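Local coordinates for cephalosporin hydroxylase CMCI (Streptomyces clavuligerus, PDB 2BM8), which takes part in cephamycin biosynthesis, probably in the hydroxylation and methylation that put the methoxy group on the cephalosporin nucleus, at the interface of chains A and B. Sequence-based numbering; all coordinates share one arbitrary frame. Chains: chain A/B, Cephalosporin hydroxylase CMCI.

Contact 1: the interface of chains A and B. Residues chain A 36, 38, 41, 44; chain B 204, 213, 215, 226, 229.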
loop_
_atom_site.group_PDB
_atom_site.type_symbol
_atom_site.label_atom_id
_atom_site.label_comp_id
_atom_site.label_asym_id
_atom_site.label_seq_id
_atom_site.Cartn_x
_atom_site.Cartn_y
_atom_site.Cartn_z
ATOM N N TRP A 36 30.276 -0.678 -6.291
ATOM C CA TRP A 36 29.570 -1.463 -7.288
ATOM C C TRP A 36 30.029 -1.060 -8.691
ATOM O O TRP A 36 29.992 0.122 -9.038
ATOM C CB TRP A 36 28.053 -1.269 -7.147
ATOM C CG TRP A 36 27.304 -2.344 -7.828
ATOM C CD1 TRP A 36 26.954 -2.382 -9.134
ATOM C CD2 TRP A 36 26.869 -3.584 -7.254
ATOM N NE1 TRP A 36 26.298 -3.552 -9.406
ATOM C CE2 TRP A 36 26.229 -4.310 -8.269
ATOM C CE3 TRP A 36 26.937 -4.146 -5.974
ATOM C CZ2 TRP A 36 25.667 -5.584 -8.055
ATOM C CZ3 TRP A 36 26.382 -5.415 -5.757
ATOM C CH2 TRP A 36 25.754 -6.114 -6.795
ATOM N N LEU A 38 30.146 -0.331 -12.631
ATOM C CA LEU A 38 29.134 0.284 -13.476
ATOM C C LEU A 38 28.618 -0.581 -14.628
ATOM O O LEU A 38 27.517 -0.339 -15.120
ATOM C CB LEU A 38 29.647 1.622 -14.007
ATOM C CG LEU A 38 29.341 2.870 -13.159
ATOM C CD1 LEU A 38 28.997 2.577 -11.686
ATOM C CD2 LEU A 38 30.486 3.892 -13.276
ATOM N N TRP A 41 25.502 -2.079 -13.244
ATOM C CA TRP A 41 24.754 -1.082 -12.466
ATOM C C TRP A 41 23.307 -1.514 -12.215
ATOM O O TRP A 41 22.803 -1.389 -11.111
ATOM C CB TRP A 41 24.815 0.283 -13.179
ATOM C CG TRP A 41 23.908 1.351 -12.637
ATOM C CD1 TRP A 41 24.212 2.287 -11.704
ATOM C CD2 TRP A 41 22.558 1.610 -13.037
ATOM N NE1 TRP A 41 23.129 3.101 -11.480
ATOM C CE2 TRP A 41 22.102 2.707 -12.289
ATOM C CE3 TRP A 41 21.679 1.009 -13.949
ATOM C CZ2 TRP A 41 20.820 3.221 -12.422
ATOM C CZ3 TRP A 41 20.404 1.514 -14.074
ATOM C CH2 TRP A 41 19.981 2.604 -13.318
ATOM N N ALA A 44 22.621 -3.963 -9.086
ATOM C CA ALA A 44 22.925 -3.565 -7.711
ATOM C C ALA A 44 21.647 -3.561 -6.910
ATOM O O ALA A 44 20.610 -3.099 -7.401
ATOM C CB ALA A 44 23.558 -2.193 -7.671
ATOM N N LEU B 204 26.845 4.596 -18.971
ATOM C CA LEU B 204 27.337 4.454 -17.599
ATOM C C LEU B 204 28.399 3.375 -17.551
ATOM O O LEU B 204 29.446 3.567 -16.949
ATOM C CB LEU B 204 26.214 4.088 -16.614
ATOM C CG LEU B 204 25.971 4.918 -15.339
ATOM C CD1 LEU B 204 25.475 4.003 -14.199
ATOM C CD2 LEU B 204 27.167 5.741 -14.881
ATOM N N MET B 213 29.791 3.042 -8.315
ATOM C CA MET B 213 28.636 3.496 -7.551
ATOM C C MET B 213 28.887 3.207 -6.071
ATOM O O MET B 213 29.097 2.055 -5.685
ATOM C CB MET B 213 27.360 2.801 -8.004
ATOM C CG MET B 213 26.134 3.275 -7.255
ATOM S SD MET B 213 24.604 2.882 -8.088
ATOM C CE MET B 213 24.815 1.124 -8.359
ATOM N N MET B 215 27.857 2.415 -2.669
ATOM C CA MET B 215 26.652 1.780 -2.159
ATOM C C MET B 215 26.271 2.175 -0.748
ATOM O O MET B 215 25.166 1.857 -0.319
ATOM C CB MET B 215 26.793 0.268 -2.230
ATOM C CG MET B 215 26.930 -0.251 -3.631
ATOM S SD MET B 215 25.608 0.239 -4.733
ATOM C CE MET B 215 24.339 -0.957 -4.229
ATOM N N ARG B 226 20.771 5.784 -6.791
ATOM C CA ARG B 226 21.590 5.164 -7.836
ATOM C C ARG B 226 22.436 6.152 -8.664
ATOM O O ARG B 226 22.761 5.856 -9.814
ATOM C CB ARG B 226 20.696 4.334 -8.767
ATOM C CG ARG B 226 20.069 3.094 -8.138
ATOM C CD ARG B 226 18.973 2.456 -9.005
ATOM N NE ARG B 226 17.721 3.214 -8.922
ATOM C CZ ARG B 226 16.679 3.072 -9.737
ATOM N NH1 ARG B 226 16.698 2.207 -10.738
ATOM N NH2 ARG B 226 15.602 3.823 -9.557
ATOM N N LEU B 229 28.471 8.527 -7.599
ATOM C CA LEU B 229 29.656 7.875 -8.146
ATOM C C LEU B 229 30.920 8.463 -7.552
ATOM O O LEU B 229 30.937 9.616 -7.162
ATOM C CB LEU B 229 29.696 8.034 -9.663
ATOM C CG LEU B 229 28.366 7.884 -10.388
ATOM C CD1 LEU B 229 28.581 8.086 -11.869
ATOM C CD2 LEU B 229 27.751 6.518 -10.103
#
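A:Trp36 and B:Met213 join two copies of the protein by an antiparallel beta bridge, in a two-fold symmetric interface between identical chains, probably one of those that build the six-copy deposited assembly. It ties the N-terminal part of one chain to the body of the other. Strand 35-37 of chain A runs beside strand 211-214 of chain B. The bridge is a mutual pair of backbone bonds: A:Trp36 N donates to B:Met213 O at 3.0 Å, and B:Met213 N donates back to A:Trp36 O. A:Trp41, on 3-10 helix 38-43, carries the side-chain part. Its CG stands anti to the backbone N (chi1 170°), and the indole reaches into chain B. There NE1 gives a nearly straight bond to the backbone oxygen O of B:Arg226 at 3.2 Å (165° at H), with this oxygen at the ring edge and in its plane. B:Leu204 comes over one face, its CD1 methyl lying 3.5 Å from the centroid of the five-membered ring of A:Trp41. The thioether end of B:Met213 approaches from the opposite side, near the rim, where its CE lies 3.6 Å from CD1 of A:Trp41. B:Met213 bends at chi3 (52°), and the same CE also meets CB of A:Ala44. That CB in turn lies against a face of the A:Trp36 ring in its own chain. B:Met215 adds its CE at 3.7 Å from CB of A:Ala44. A:Leu38 fits between B:Leu204 and B:Met213, crossing the former at about a right angle. On the benzo side, CZ2 of A:Trp41 packs against CB of B:Arg226 at 3.8 Å. Were A:Trp41 an alanine, B:Arg226 O would probably lose its indole donor, and a gap would probably open between B:Leu204 and B:Met213. The site thus fixes the N-terminal segment to its neighbour by paired backbone bonds and an indole inserted between B:Leu204 and B:Met213, and probably helps hold this pair of chains together.

Contact 2: the interface of chains A and B. Residues chain A 214-216; chain B 27, 29, 34, 48, 50.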
loop_
_atom_site.group_PDB
_atom_site.type_symbol
_atom_site.label_atom_id
_atom_site.label_comp_id
_atom_site.label_asym_id
_atom_site.label_seq_id
_atom_site.Cartn_x
_atom_site.Cartn_y
_atom_site.Cartn_z
ATOM N N ASP A 214 -0.007 23.699 17.818
ATOM C CA ASP A 214 0.419 24.520 16.696
ATOM C C ASP A 214 0.425 23.725 15.392
ATOM O O ASP A 214 1.373 22.976 15.108
ATOM C CB ASP A 214 1.824 25.036 16.970
ATOM C CG ASP A 214 2.337 25.942 15.878
ATOM O OD1 ASP A 214 1.738 25.954 14.770
ATOM O OD2 ASP A 214 3.341 26.677 16.059
ATOM N N MET A 215 -0.610 23.934 14.585
ATOM C CA MET A 215 -0.860 23.123 13.403
ATOM C C MET A 215 0.147 23.323 12.261
ATOM O O MET A 215 0.117 22.576 11.280
ATOM C CB MET A 215 -2.281 23.384 12.896
ATOM C CG MET A 215 -3.389 23.033 13.902
ATOM S SD MET A 215 -3.303 21.304 14.425
ATOM C CE MET A 215 -3.742 20.486 12.887
ATOM N N LEU A 216 1.039 24.305 12.376
ATOM C CA LEU A 216 2.094 24.476 11.373
ATOM C C LEU A 216 3.190 23.407 11.463
ATOM O O LEU A 216 3.775 23.033 10.442
ATOM C CB LEU A 216 2.725 25.858 11.483
ATOM C CG LEU A 216 3.520 26.347 10.262
ATOM C CD1 LEU A 216 2.650 26.367 9.005
ATOM C CD2 LEU A 216 4.132 27.734 10.507
ATOM N N PRO B 27 4.901 28.331 4.594
ATOM C CA PRO B 27 3.591 27.784 4.239
ATOM C C PRO B 27 2.527 28.509 5.044
ATOM O O PRO B 27 2.822 28.919 6.158
ATOM C CB PRO B 27 3.689 26.292 4.636
ATOM C CG PRO B 27 4.850 26.177 5.576
ATOM C CD PRO B 27 5.747 27.357 5.319
ATOM N N LEU B 29 -1.523 28.073 6.475
ATOM C CA LEU B 29 -2.715 27.247 6.609
ATOM C C LEU B 29 -3.955 27.984 6.086
ATOM O O LEU B 29 -4.095 29.187 6.280
ATOM C CB LEU B 29 -2.940 26.863 8.077
ATOM C CG LEU B 29 -2.056 25.807 8.741
ATOM C CD1 LEU B 29 -1.512 24.781 7.756
ATOM C CD2 LEU B 29 -0.932 26.470 9.502
ATOM N N ARG B 34 -4.342 27.884 13.060
ATOM C CA ARG B 34 -3.010 27.506 13.501
ATOM C C ARG B 34 -2.987 27.081 14.965
ATOM O O ARG B 34 -2.226 26.206 15.350
ATOM C CB ARG B 34 -2.059 28.680 13.321
ATOM C CG ARG B 34 -0.672 28.414 13.861
ATOM C CD ARG B 34 0.410 29.186 13.173
ATOM N NE ARG B 34 1.706 28.749 13.659
ATOM C CZ ARG B 34 2.840 29.306 13.313
ATOM N NH1 ARG B 34 2.846 30.342 12.480
ATOM N NH2 ARG B 34 3.971 28.844 13.815
ATOM N N LEU B 48 -0.719 17.397 6.452
ATOM C CA LEU B 48 0.212 18.511 6.578
ATOM C C LEU B 48 -0.463 19.887 6.662
ATOM O O LEU B 48 -0.123 20.696 7.513
ATOM C CB LEU B 48 1.175 18.483 5.387
ATOM C CG LEU B 48 2.577 19.107 5.469
ATOM C CD1 LEU B 48 3.012 19.520 6.883
ATOM C CD2 LEU B 48 3.595 18.132 4.860
ATOM N N TYR B 50 -0.746 21.863 3.803
ATOM C CA TYR B 50 -0.272 22.618 2.645
ATOM C C TYR B 50 0.524 21.687 1.734
ATOM O O TYR B 50 0.791 20.538 2.089
ATOM C CB TYR B 50 0.603 23.790 3.098
ATOM C CG TYR B 50 1.745 23.383 4.007
ATOM C CD1 TYR B 50 2.983 23.036 3.483
ATOM C CD2 TYR B 50 1.589 23.333 5.384
ATOM C CE1 TYR B 50 4.042 22.653 4.299
ATOM C CE2 TYR B 50 2.639 22.956 6.212
ATOM C CZ TYR B 50 3.862 22.608 5.658
ATOM O OH TYR B 50 4.917 22.232 6.452
HETATM O O HOH W 1 5.836 23.462 8.756
#
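B:Arg34 and A:Asp214 lie side by side and point the same way, forming a side-on salt bridge between the chains. The guanidinium uses two nitrogens, one for each carboxylate oxygen. B:Arg34 NE donates to A:Asp214 OD1 at 3.0 Å. B:Arg34 NH2 donates to A:Asp214 OD2 at 3.2 Å. The two planes are turned 40° apart, and the grip is uneven. OD2 is met at its syn lone pair, with the oxygen in the guanidinium plane. OD1 is also met on its syn side, but NE stands well out of the carboxylate plane. From the opposite face of that plane, A:Leu216 N brings a second donor to A:Asp214 OD1, at 3.0 Å. This backbone bond probably steadies the carboxylate for the arginine.

The B:Arg34 chain is extended from CG to NE, with CG anti to the backbone N (chi1 175°). Its guanidinium has the carboxylate at an edge and the CD2 methyl of A:Leu216 over one face toward the rim, 3.5 Å from CZ of B:Arg34. The other methyl of A:Leu216, CD1, turns to B:Leu29 and meets its CD2 at 3.6 Å. It also approaches the ring of B:Pro27. One leucine therefore packs on both a charged group and an apolar patch. The backbone of B:Arg34 contributes too, its O accepting from A:Met215 N at 2.9 Å. Further along, a water links A:Leu216 O to the phenol OH of B:Tyr50, whose ring is packed between B:Pro27 and B:Leu48 of its own chain.

In the fold, the chain A residues sit at the end of strand 211-214 and the turn after it. The chain B residues belong to loops of its N-terminal region, on either side of strand 35-37.

Contact 1 and contact 2, in the copies given, lie about 40 Å apart between the centres of their C-alpha atoms, and the chains exchange roles between them. In contact 1 the N-terminal region of chain A docks on chain B; in contact 2 that of chain B docks on chain A. Met215 enters both. By the two-fold symmetry, the twin of each contact continues the other along strands 35-37 and 211-214: the Trp36-Met213 bridge and the Arg34-Met215 backbone bond belong to one antiparallel run. This reciprocal exchange of N-terminal segments probably helps hold this pair of chains together.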